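Side-chain contacts in bartonella effector protein (Bep) substrate of VirB T4SS (Bartonella sp. AR 15-3, PDB 4M16), which probably transfers AMP from ATP to tyrosine or threonine side chains of target proteins, the chain described here being its N-terminal Fic domain: residues A[136-141]-A[176-181]; A[141-146]-A[209-214]; A[193-198]-A[205-210]. All coordinates share one frame; numbering follows the deposited sequence. Where two conformers were deposited one is given.

Contact 1 (A[136-141]-A[176-181])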
loop_
_atom_site.group_PDB
_atom_site.type_symbol
_atom_site.label_atom_id
_atom_site.label_comp_id
_atom_site.label_asym_id
_atom_site.label_seq_id
_atom_site.Cartn_x
_atom_site.Cartn_y
_atom_site.Cartn_z
ATOM N N GLU A 136 0.597 -9.000 -21.042
ATOM C CA GLU A 136 -0.597 -9.750 -20.645
ATOM C C GLU A 136 -0.429 -10.590 -19.361
ATOM O O GLU A 136 -1.269 -10.518 -18.449
ATOM C CB GLU A 136 -1.055 -10.641 -21.800
ATOM C CG GLU A 136 -1.924 -11.820 -21.403
ATOM C CD GLU A 136 -2.368 -12.631 -22.608
ATOM O OE1 GLU A 136 -1.502 -13.128 -23.368
ATOM O OE2 GLU A 136 -3.593 -12.769 -22.756
ATOM N N ASP A 137 0.655 -11.354 -19.277
ATOM C CA ASP A 137 0.897 -12.165 -18.087
ATOM C C ASP A 137 1.321 -11.280 -16.928
ATOM O O ASP A 137 0.956 -11.564 -15.807
ATOM C CB ASP A 137 1.953 -13.238 -18.348
ATOM C CG ASP A 137 1.424 -14.399 -19.225
ATOM O OD1 ASP A 137 0.205 -14.492 -19.447
ATOM O OD2 ASP A 137 2.242 -15.166 -19.755
ATOM N N PHE A 138 2.126 -10.242 -17.206
ATOM C CA PHE A 138 2.518 -9.301 -16.187
ATOM C C PHE A 138 1.273 -8.612 -15.596
ATOM O O PHE A 138 1.160 -8.476 -14.374
ATOM C CB PHE A 138 3.580 -8.281 -16.678
ATOM C CG PHE A 138 3.970 -7.294 -15.634
ATOM C CD1 PHE A 138 4.914 -7.638 -14.657
ATOM C CD2 PHE A 138 3.391 -6.035 -15.572
ATOM C CE1 PHE A 138 5.277 -6.729 -13.651
ATOM C CE2 PHE A 138 3.729 -5.135 -14.551
ATOM C CZ PHE A 138 4.684 -5.469 -13.612
ATOM N N ILE A 139 0.322 -8.181 -16.416
ATOM C CA ILE A 139 -0.884 -7.602 -15.853
ATOM C C ILE A 139 -1.679 -8.619 -15.003
ATOM O O ILE A 139 -2.119 -8.322 -13.915
ATOM C CB ILE A 139 -1.721 -6.938 -16.952
ATOM C CG1 ILE A 139 -1.040 -5.617 -17.317
ATOM C CG2 ILE A 139 -3.115 -6.614 -16.447
ATOM C CD1 ILE A 139 -1.546 -5.043 -18.605
ATOM N N GLU A 140 -1.854 -9.821 -15.504
ATOM C CA GLU A 140 -2.625 -10.839 -14.774
ATOM C C GLU A 140 -1.997 -11.059 -13.407
ATOM O O GLU A 140 -2.688 -11.107 -12.417
ATOM C CB GLU A 140 -2.682 -12.150 -15.573
ATOM C CG GLU A 140 -3.149 -13.379 -14.817
ATOM C CD GLU A 140 -4.643 -13.433 -14.561
ATOM O OE1 GLU A 140 -5.400 -12.597 -15.101
ATOM O OE2 GLU A 140 -5.072 -14.340 -13.861
ATOM N N GLU A 141 -0.661 -11.215 -13.357
ATOM C CA GLU A 141 -0.024 -11.583 -12.100
ATOM C C GLU A 141 0.041 -10.393 -11.144
ATOM O O GLU A 141 -0.118 -10.578 -9.927
ATOM C CB GLU A 141 1.379 -12.150 -12.333
ATOM C CG GLU A 141 1.394 -13.495 -13.050
ATOM C CD GLU A 141 0.426 -14.495 -12.420
ATOM O OE1 GLU A 141 0.542 -14.740 -11.203
ATOM O OE2 GLU A 141 -0.469 -15.025 -13.162
ATOM N N HIS A 176 8.288 -3.515 -17.735
ATOM C CA HIS A 176 7.008 -2.924 -18.079
ATOM C C HIS A 176 6.918 -1.545 -17.396
ATOM O O HIS A 176 7.920 -0.970 -16.971
ATOM C CB HIS A 176 5.892 -3.866 -17.641
ATOM C CG HIS A 176 6.018 -5.242 -18.197
ATOM N ND1 HIS A 176 5.627 -5.546 -19.474
ATOM C CD2 HIS A 176 6.555 -6.378 -17.692
ATOM C CE1 HIS A 176 5.883 -6.817 -19.731
ATOM N NE2 HIS A 176 6.464 -7.345 -18.674
ATOM N N LYS A 177 5.716 -0.991 -17.313
ATOM C CA LYS A 177 5.547 0.271 -16.634
ATOM C C LYS A 177 4.182 0.340 -16.019
ATOM O O LYS A 177 3.187 -0.064 -16.645
ATOM C CB LYS A 177 5.732 1.440 -17.596
ATOM C CG LYS A 177 5.942 2.774 -16.889
ATOM C CD LYS A 177 5.996 3.915 -17.882
ATOM C CE LYS A 177 5.824 5.266 -17.181
ATOM N NZ LYS A 177 6.912 5.568 -16.194
ATOM N N LEU A 178 4.160 0.799 -14.767
ATOM C CA LEU A 178 2.925 1.155 -14.105
ATOM C C LEU A 178 3.056 2.599 -13.622
ATOM O O LEU A 178 4.113 2.985 -13.122
ATOM C CB LEU A 178 2.668 0.249 -12.915
ATOM C CG LEU A 178 2.422 -1.235 -13.134
ATOM C CD1 LEU A 178 2.348 -1.993 -11.824
ATOM C CD2 LEU A 178 1.208 -1.489 -13.995
ATOM N N ASP A 179 1.991 3.373 -13.759
ATOM C CA ASP A 179 1.959 4.736 -13.264
ATOM C C ASP A 179 0.605 5.085 -12.674
ATOM O O ASP A 179 -0.308 5.485 -13.363
ATOM C CB ASP A 179 2.318 5.682 -14.364
ATOM C CG ASP A 179 2.351 7.117 -13.921
ATOM O OD1 ASP A 179 2.117 7.445 -12.724
ATOM O OD2 ASP A 179 2.627 7.919 -14.809
ATOM N N PHE A 180 0.518 4.982 -11.360
ATOM C CA PHE A 180 -0.737 5.209 -10.683
ATOM C C PHE A 180 -1.246 6.657 -10.830
ATOM O O PHE A 180 -2.459 6.861 -10.769
ATOM C CB PHE A 180 -0.645 4.792 -9.226
ATOM C CG PHE A 180 -0.586 3.281 -9.031
ATOM C CD1 PHE A 180 -1.763 2.559 -8.951
ATOM C CD2 PHE A 180 0.609 2.596 -9.034
ATOM C CE1 PHE A 180 -1.772 1.172 -8.819
ATOM C CE2 PHE A 180 0.614 1.209 -8.904
ATOM C CZ PHE A 180 -0.588 0.496 -8.796
ATOM N N SER A 181 -0.352 7.619 -11.093
ATOM C CA SER A 181 -0.741 9.035 -11.269
ATOM C C SER A 181 -1.552 9.328 -12.543
ATOM O O SER A 181 -2.060 10.430 -12.705
ATOM C CB SER A 181 0.493 9.939 -11.239
ATOM O OG SER A 181 1.160 9.929 -12.494
#
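The rings of Phe-138 and His-176 lie one over the other in an offset stack, their centroids 4.5 Å apart and their planes inclined by only 18°. Because of the offset, the closest pair is His-176 CD2, above the rim of the phenyl face, and Phe-138 CG, 3.4 Å apart. The two side chains run antiparallel, so the CB of each lies over the other's ring. These CH-pi contacts are reciprocal, with Phe-138 CB 3.8 Å from the centroid of the His-176 ring and His-176 CB 4.2 Å from that of Phe-138. Phe-138 reaches out of its helix with CG anti to the backbone N (chi1 179°), and His-176 NE2 makes a weak hydrogen bond to Leu-133 O, which may help to orient the imidazole.

Within the Fic domain, the pair pins the start of helix 135-152 to the loop that follows helix 159-174, whose Ala-171 and Ala-174 also pack on Phe-138.

Apolar packing continues at the edge of the phenyl ring, where Phe-138 CE2 comes to 4.4 Å from Leu-178 CG, near the ring plane.

Within the loop the polar bonds are local. Asp-179 OD1 accepts both the hydroxyl and the backbone N of Ser-181 from one face of its carboxylate, the latter closing an Asx turn as the chain enters a 3-10 turn.

Contact 2 (A[141-146]-A[209-214])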
loop_
_atom_site.group_PDB
_atom_site.type_symbol
_atom_site.label_atom_id
_atom_site.label_comp_id
_atom_site.label_asym_id
_atom_site.label_seq_id
_atom_site.Cartn_x
_atom_site.Cartn_y
_atom_site.Cartn_z
ATOM N N GLU A 141 -0.661 -11.215 -13.357
ATOM C CA GLU A 141 -0.024 -11.583 -12.100
ATOM C C GLU A 141 0.041 -10.393 -11.144
ATOM O O GLU A 141 -0.118 -10.578 -9.927
ATOM C CB GLU A 141 1.379 -12.150 -12.333
ATOM C CG GLU A 141 1.394 -13.495 -13.050
ATOM C CD GLU A 141 0.426 -14.495 -12.420
ATOM O OE1 GLU A 141 0.542 -14.740 -11.203
ATOM O OE2 GLU A 141 -0.469 -15.025 -13.162
ATOM N N THR A 142 0.244 -9.192 -11.681
ATOM C CA THR A 142 0.222 -8.002 -10.824
ATOM C C THR A 142 -1.157 -7.706 -10.271
ATOM O O THR A 142 -1.273 -7.311 -9.114
ATOM C CB THR A 142 0.808 -6.699 -11.438
ATOM O OG1 THR A 142 0.214 -6.393 -12.700
ATOM C CG2 THR A 142 2.359 -6.786 -11.538
ATOM N N VAL A 143 -2.199 -7.889 -11.050
ATOM C CA VAL A 143 -3.566 -7.703 -10.532
ATOM C C VAL A 143 -3.822 -8.572 -9.304
ATOM O O VAL A 143 -4.272 -8.062 -8.237
ATOM C CB VAL A 143 -4.620 -8.028 -11.601
ATOM C CG1 VAL A 143 -5.997 -8.200 -10.963
ATOM C CG2 VAL A 143 -4.653 -6.969 -12.686
ATOM N N LYS A 144 -3.447 -9.853 -9.396
ATOM C CA LYS A 144 -3.629 -10.771 -8.266
ATOM C C LYS A 144 -2.778 -10.394 -7.015
ATOM O O LYS A 144 -3.288 -10.346 -5.871
ATOM C CB LYS A 144 -3.357 -12.223 -8.679
ATOM C CG LYS A 144 -4.418 -12.764 -9.613
ATOM C CD LYS A 144 -4.207 -14.216 -10.050
ATOM C CE LYS A 144 -3.013 -14.321 -10.956
ATOM N NZ LYS A 144 -3.128 -15.446 -11.945
ATOM N N LEU A 145 -1.490 -10.135 -7.257
ATOM C CA LEU A 145 -0.574 -9.745 -6.200
ATOM C C LEU A 145 -0.916 -8.411 -5.556
ATOM O O LEU A 145 -0.854 -8.260 -4.317
ATOM C CB LEU A 145 0.877 -9.749 -6.731
ATOM C CG LEU A 145 1.612 -11.082 -6.665
ATOM C CD1 LEU A 145 2.893 -10.919 -7.480
ATOM C CD2 LEU A 145 1.943 -11.539 -5.229
ATOM N N PHE A 146 -1.280 -7.440 -6.391
ATOM C CA PHE A 146 -1.758 -6.147 -5.886
ATOM C C PHE A 146 -3.064 -6.201 -5.056
ATOM O O PHE A 146 -3.087 -5.667 -3.923
ATOM C CB PHE A 146 -1.853 -5.116 -7.019
ATOM C CG PHE A 146 -2.155 -3.722 -6.521
ATOM C CD1 PHE A 146 -3.460 -3.338 -6.294
ATOM C CD2 PHE A 146 -1.154 -2.817 -6.312
ATOM C CE1 PHE A 146 -3.743 -2.096 -5.813
ATOM C CE2 PHE A 146 -1.433 -1.548 -5.812
ATOM C CZ PHE A 146 -2.729 -1.170 -5.604
ATOM N N SER A 209 -9.093 -3.653 -14.941
ATOM C CA SER A 209 -9.357 -2.407 -15.708
ATOM C C SER A 209 -8.410 -1.323 -15.270
ATOM O O SER A 209 -7.827 -0.626 -16.107
ATOM C CB SER A 209 -10.773 -1.853 -15.515
ATOM O OG SER A 209 -11.680 -2.914 -15.390
ATOM N N LEU A 210 -8.215 -1.221 -13.961
ATOM C CA LEU A 210 -7.248 -0.229 -13.424
ATOM C C LEU A 210 -5.862 -0.491 -13.958
ATOM O O LEU A 210 -5.183 0.417 -14.416
ATOM C CB LEU A 210 -7.224 -0.213 -11.910
ATOM C CG LEU A 210 -6.137 0.709 -11.286
ATOM C CD1 LEU A 210 -6.497 2.175 -11.537
ATOM C CD2 LEU A 210 -5.922 0.485 -9.797
ATOM N N PHE A 211 -5.428 -1.747 -13.886
ATOM C CA PHE A 211 -4.084 -2.099 -14.345
ATOM C C PHE A 211 -3.873 -1.865 -15.849
ATOM O O PHE A 211 -2.781 -1.436 -16.278
ATOM C CB PHE A 211 -3.661 -3.492 -13.843
ATOM C CG PHE A 211 -3.030 -3.421 -12.477
ATOM C CD1 PHE A 211 -3.793 -3.193 -11.361
ATOM C CD2 PHE A 211 -1.667 -3.417 -12.339
ATOM C CE1 PHE A 211 -3.212 -3.027 -10.114
ATOM C CE2 PHE A 211 -1.082 -3.267 -11.100
ATOM C CZ PHE A 211 -1.845 -3.096 -9.973
ATOM N N GLU A 212 -4.895 -2.115 -16.638
ATOM C CA GLU A 212 -4.808 -1.838 -18.076
ATOM C C GLU A 212 -4.618 -0.308 -18.336
ATOM O O GLU A 212 -3.785 0.101 -19.124
ATOM C CB GLU A 212 -6.015 -2.420 -18.792
ATOM C CG GLU A 212 -5.879 -3.944 -18.865
ATOM C CD GLU A 212 -7.077 -4.676 -19.434
ATOM O OE1 GLU A 212 -8.118 -4.027 -19.680
ATOM O OE2 GLU A 212 -6.985 -5.929 -19.616
ATOM N N ASP A 213 -5.344 0.498 -17.595
ATOM C CA ASP A 213 -5.320 1.947 -17.732
ATOM C C ASP A 213 -3.970 2.584 -17.346
ATOM O O ASP A 213 -3.599 3.631 -17.904
ATOM C CB ASP A 213 -6.386 2.537 -16.806
ATOM C CG ASP A 213 -7.807 2.370 -17.359
ATOM O OD1 ASP A 213 -7.943 1.970 -18.505
ATOM O OD2 ASP A 213 -8.794 2.660 -16.620
ATOM N N ILE A 214 -3.265 1.991 -16.370
ATOM C CA ILE A 214 -2.062 2.629 -15.828
ATOM C C ILE A 214 -0.766 2.036 -16.403
ATOM O O ILE A 214 0.348 2.424 -15.989
ATOM C CB ILE A 214 -2.022 2.613 -14.262
ATOM C CG1 ILE A 214 -1.815 1.197 -13.733
ATOM C CG2 ILE A 214 -3.239 3.337 -13.685
ATOM C CD1 ILE A 214 -1.665 1.099 -12.242
#
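Phe-211 projects from segment 209-214 of helix 200-214 into the side of segment 141-146 of helix 135-152, where its ring meets Phe-146, Val-143 and Thr-142; this one aromatic side chain supplies most of the contact on its own helix. Its far end is directed at the face of Phe-146 in an edge-to-face (T-shaped) pair, with centroids 5.2 Å apart and planes at 63°. The leading atom is Phe-211 CZ, 3.5 Å from Phe-146 CG, so the edge comes down near the root of the receiving ring, and Phe-146 CB is almost as near to it. With CG anti to its backbone N (chi1 -172°), Phe-146 turns its face to the edge of Phe-211.

Val-143 works at the other end of Phe-211. Its CG2 methyl lies 3.8 Å from Phe-211 CB and also touches CG, packing against the base of the side chain.

Thr-142 meets the ring obliquely through its OG1, 3.5 Å from Phe-211 CD2. Although this oxygen lies against hydrocarbon in a buried setting, it is satisfied within its own helix, with Phe-138 O as the main hydrogen-bond partner and Ile-139 O placed to share the proton.

The two helical segments cross at 123°, their axes 10.1 Å apart at closest approach, a separation bridged by the large aromatic. Around them, Phe-167 of helix 159-174 stacks edge-to-face with Phe-146, Cys-192 of helix 185-197 touches that same ring, and Leu-178 packs on Phe-211 from the loop between those two helices.

Contact 3 (A[193-198]-A[205-210])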
loop_
_atom_site.group_PDB
_atom_site.type_symbol
_atom_site.label_atom_id
_atom_site.label_comp_id
_atom_site.label_asym_id
_atom_site.label_seq_id
_atom_site.Cartn_x
_atom_site.Cartn_y
_atom_site.Cartn_z
ATOM N N ASN A 193 -11.576 -1.116 -3.487
ATOM C CA ASN A 193 -12.745 -1.449 -2.689
ATOM C C ASN A 193 -13.558 -2.560 -3.401
ATOM O O ASN A 193 -13.958 -3.537 -2.772
ATOM C CB ASN A 193 -13.549 -0.203 -2.318
ATOM C CG ASN A 193 -12.800 0.722 -1.324
ATOM O OD1 ASN A 193 -11.778 0.373 -0.699
ATOM N ND2 ASN A 193 -13.333 1.913 -1.165
ATOM N N ASP A 194 -13.718 -2.473 -4.714
ATOM C CA ASP A 194 -14.394 -3.564 -5.448
ATOM C C ASP A 194 -13.694 -4.930 -5.341
ATOM O O ASP A 194 -14.372 -5.980 -5.280
ATOM C CB ASP A 194 -14.586 -3.217 -6.935
ATOM C CG ASP A 194 -15.735 -2.246 -7.188
ATOM O OD1 ASP A 194 -16.433 -1.839 -6.257
ATOM O OD2 ASP A 194 -15.921 -1.888 -8.364
ATOM N N ALA A 195 -12.366 -4.931 -5.373
ATOM C CA ALA A 195 -11.587 -6.167 -5.237
ATOM C C ALA A 195 -11.920 -6.867 -3.923
ATOM O O ALA A 195 -11.985 -8.089 -3.891
ATOM C CB ALA A 195 -10.079 -5.903 -5.359
ATOM N N MET A 196 -12.175 -6.105 -2.863
ATOM C CA MET A 196 -12.528 -6.714 -1.567
ATOM C C MET A 196 -14.007 -6.983 -1.398
ATOM O O MET A 196 -14.372 -7.944 -0.704
ATOM C CB MET A 196 -11.970 -5.894 -0.380
ATOM C CG MET A 196 -10.473 -6.197 -0.208
ATOM S SD MET A 196 -9.702 -5.017 0.843
ATOM C CE MET A 196 -10.562 -5.345 2.397
ATOM N N ALA A 197 -14.850 -6.145 -2.024
ATOM C CA ALA A 197 -16.312 -6.204 -1.806
ATOM C C ALA A 197 -16.984 -7.271 -2.687
ATOM O O ALA A 197 -17.825 -8.026 -2.216
ATOM C CB ALA A 197 -16.974 -4.846 -2.032
ATOM N N LEU A 198 -16.594 -7.327 -3.949
ATOM C CA LEU A 198 -17.225 -8.202 -4.911
ATOM C C LEU A 198 -16.634 -9.629 -4.833
ATOM O O LEU A 198 -15.780 -9.895 -4.023
ATOM C CB LEU A 198 -17.044 -7.624 -6.329
ATOM C CG LEU A 198 -17.560 -6.193 -6.584
ATOM C CD1 LEU A 198 -17.090 -5.761 -7.972
ATOM C CD2 LEU A 198 -19.072 -6.080 -6.409
ATOM N N GLN A 205 -11.894 -8.452 -12.298
ATOM C CA GLN A 205 -12.103 -7.460 -13.373
ATOM C C GLN A 205 -12.052 -6.011 -12.905
ATOM O O GLN A 205 -11.630 -5.094 -13.666
ATOM C CB GLN A 205 -13.420 -7.720 -14.121
ATOM C CG GLN A 205 -13.595 -6.835 -15.323
ATOM C CD GLN A 205 -12.467 -7.015 -16.322
ATOM O OE1 GLN A 205 -12.222 -8.133 -16.798
ATOM N NE2 GLN A 205 -11.772 -5.919 -16.640
ATOM N N ALA A 206 -12.520 -5.763 -11.680
ATOM C CA ALA A 206 -12.390 -4.408 -11.133
ATOM C C ALA A 206 -10.912 -3.933 -11.172
ATOM O O ALA A 206 -10.542 -2.859 -11.646
ATOM C CB ALA A 206 -12.905 -4.365 -9.691
ATOM N N MET A 207 -10.045 -4.774 -10.670
ATOM C CA MET A 207 -8.644 -4.390 -10.598
ATOM C C MET A 207 -7.930 -4.481 -11.958
ATOM O O MET A 207 -7.035 -3.669 -12.250
ATOM C CB MET A 207 -8.006 -5.300 -9.548
ATOM C CG MET A 207 -6.582 -4.963 -9.150
ATOM S SD MET A 207 -6.447 -3.341 -8.439
ATOM C CE MET A 207 -7.191 -3.561 -6.822
ATOM N N LYS A 208 -8.322 -5.424 -12.806
ATOM C CA LYS A 208 -7.714 -5.536 -14.141
ATOM C C LYS A 208 -7.906 -4.266 -14.994
ATOM O O LYS A 208 -6.978 -3.856 -15.695
ATOM C CB LYS A 208 -8.270 -6.709 -14.895
ATOM C CG LYS A 208 -7.560 -6.953 -16.234
ATOM C CD LYS A 208 -8.005 -8.262 -16.845
ATOM C CE LYS A 208 -7.433 -8.461 -18.233
ATOM N NZ LYS A 208 -7.822 -9.788 -18.729
ATOM N N SER A 209 -9.093 -3.653 -14.941
ATOM C CA SER A 209 -9.357 -2.407 -15.708
ATOM C C SER A 209 -8.410 -1.323 -15.270
ATOM O O SER A 209 -7.827 -0.626 -16.107
ATOM C CB SER A 209 -10.773 -1.853 -15.515
ATOM O OG SER A 209 -11.680 -2.914 -15.390
ATOM N N LEU A 210 -8.215 -1.221 -13.961
ATOM C CA LEU A 210 -7.248 -0.229 -13.424
ATOM C C LEU A 210 -5.862 -0.491 -13.958
ATOM O O LEU A 210 -5.183 0.417 -14.416
ATOM C CB LEU A 210 -7.224 -0.213 -11.910
ATOM C CG LEU A 210 -6.137 0.709 -11.286
ATOM C CD1 LEU A 210 -6.497 2.175 -11.537
ATOM C CD2 LEU A 210 -5.922 0.485 -9.797
#
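Asp-194 meets Ala-206 through its methylene: CB of Asp-194 lies 3.4 Å from CB of Ala-206, a tight approach with only the alanine methyl on the other helix. The carboxylate takes little part, OD2 of Asp-194 coming no nearer to that methyl than 4.1 Å. The nearest CA atoms are also those of Asp-194 and Ala-206, 6.1 Å apart.

One residue on, Ala-195 turns its methyl to Met-207, whose CE stands 4.0 Å from CB of Ala-195. Met-207 reaches it by folding back: bends at chi2 (61°) and chi3 (73°) carry the terminal methyl across to the neighbouring helix. Leu-198 then leaves helical geometry, its N still bonded to Asp-194 O.

With alanines at 195 and 206 the segments pack closely, their axes 8.6 Å apart and nearly antiparallel (161°). This is a helical hairpin: helix 185-197 turns back through a very short connection into helix 200-214. Helix 135-152 lies against the pair, its Val-143, Phe-146 and Ser-147 touching Met-207 and its Asn-150 touching Met-196.

Of the helices in these contacts, 135-152 comes first from the N terminus and serves two contacts in turn. Contact 1 closes a loop that contains the rest of this helix and helix 159-174, returning at 176-181. Contact 2 starts from the same helix before that loop has closed and ends at 209-214, so contacts 1 and 2 cross; they touch directly, with a probable hydrogen bond from Asp-179 N to Ile-214 O. Contact 3, in series after contact 1, closes the short hairpin of helices 185-197 and 200-214 within the span of contact 2, ending on the same part of helix 200-214. Contacts 1 and 2 make the ties to helix 135-152.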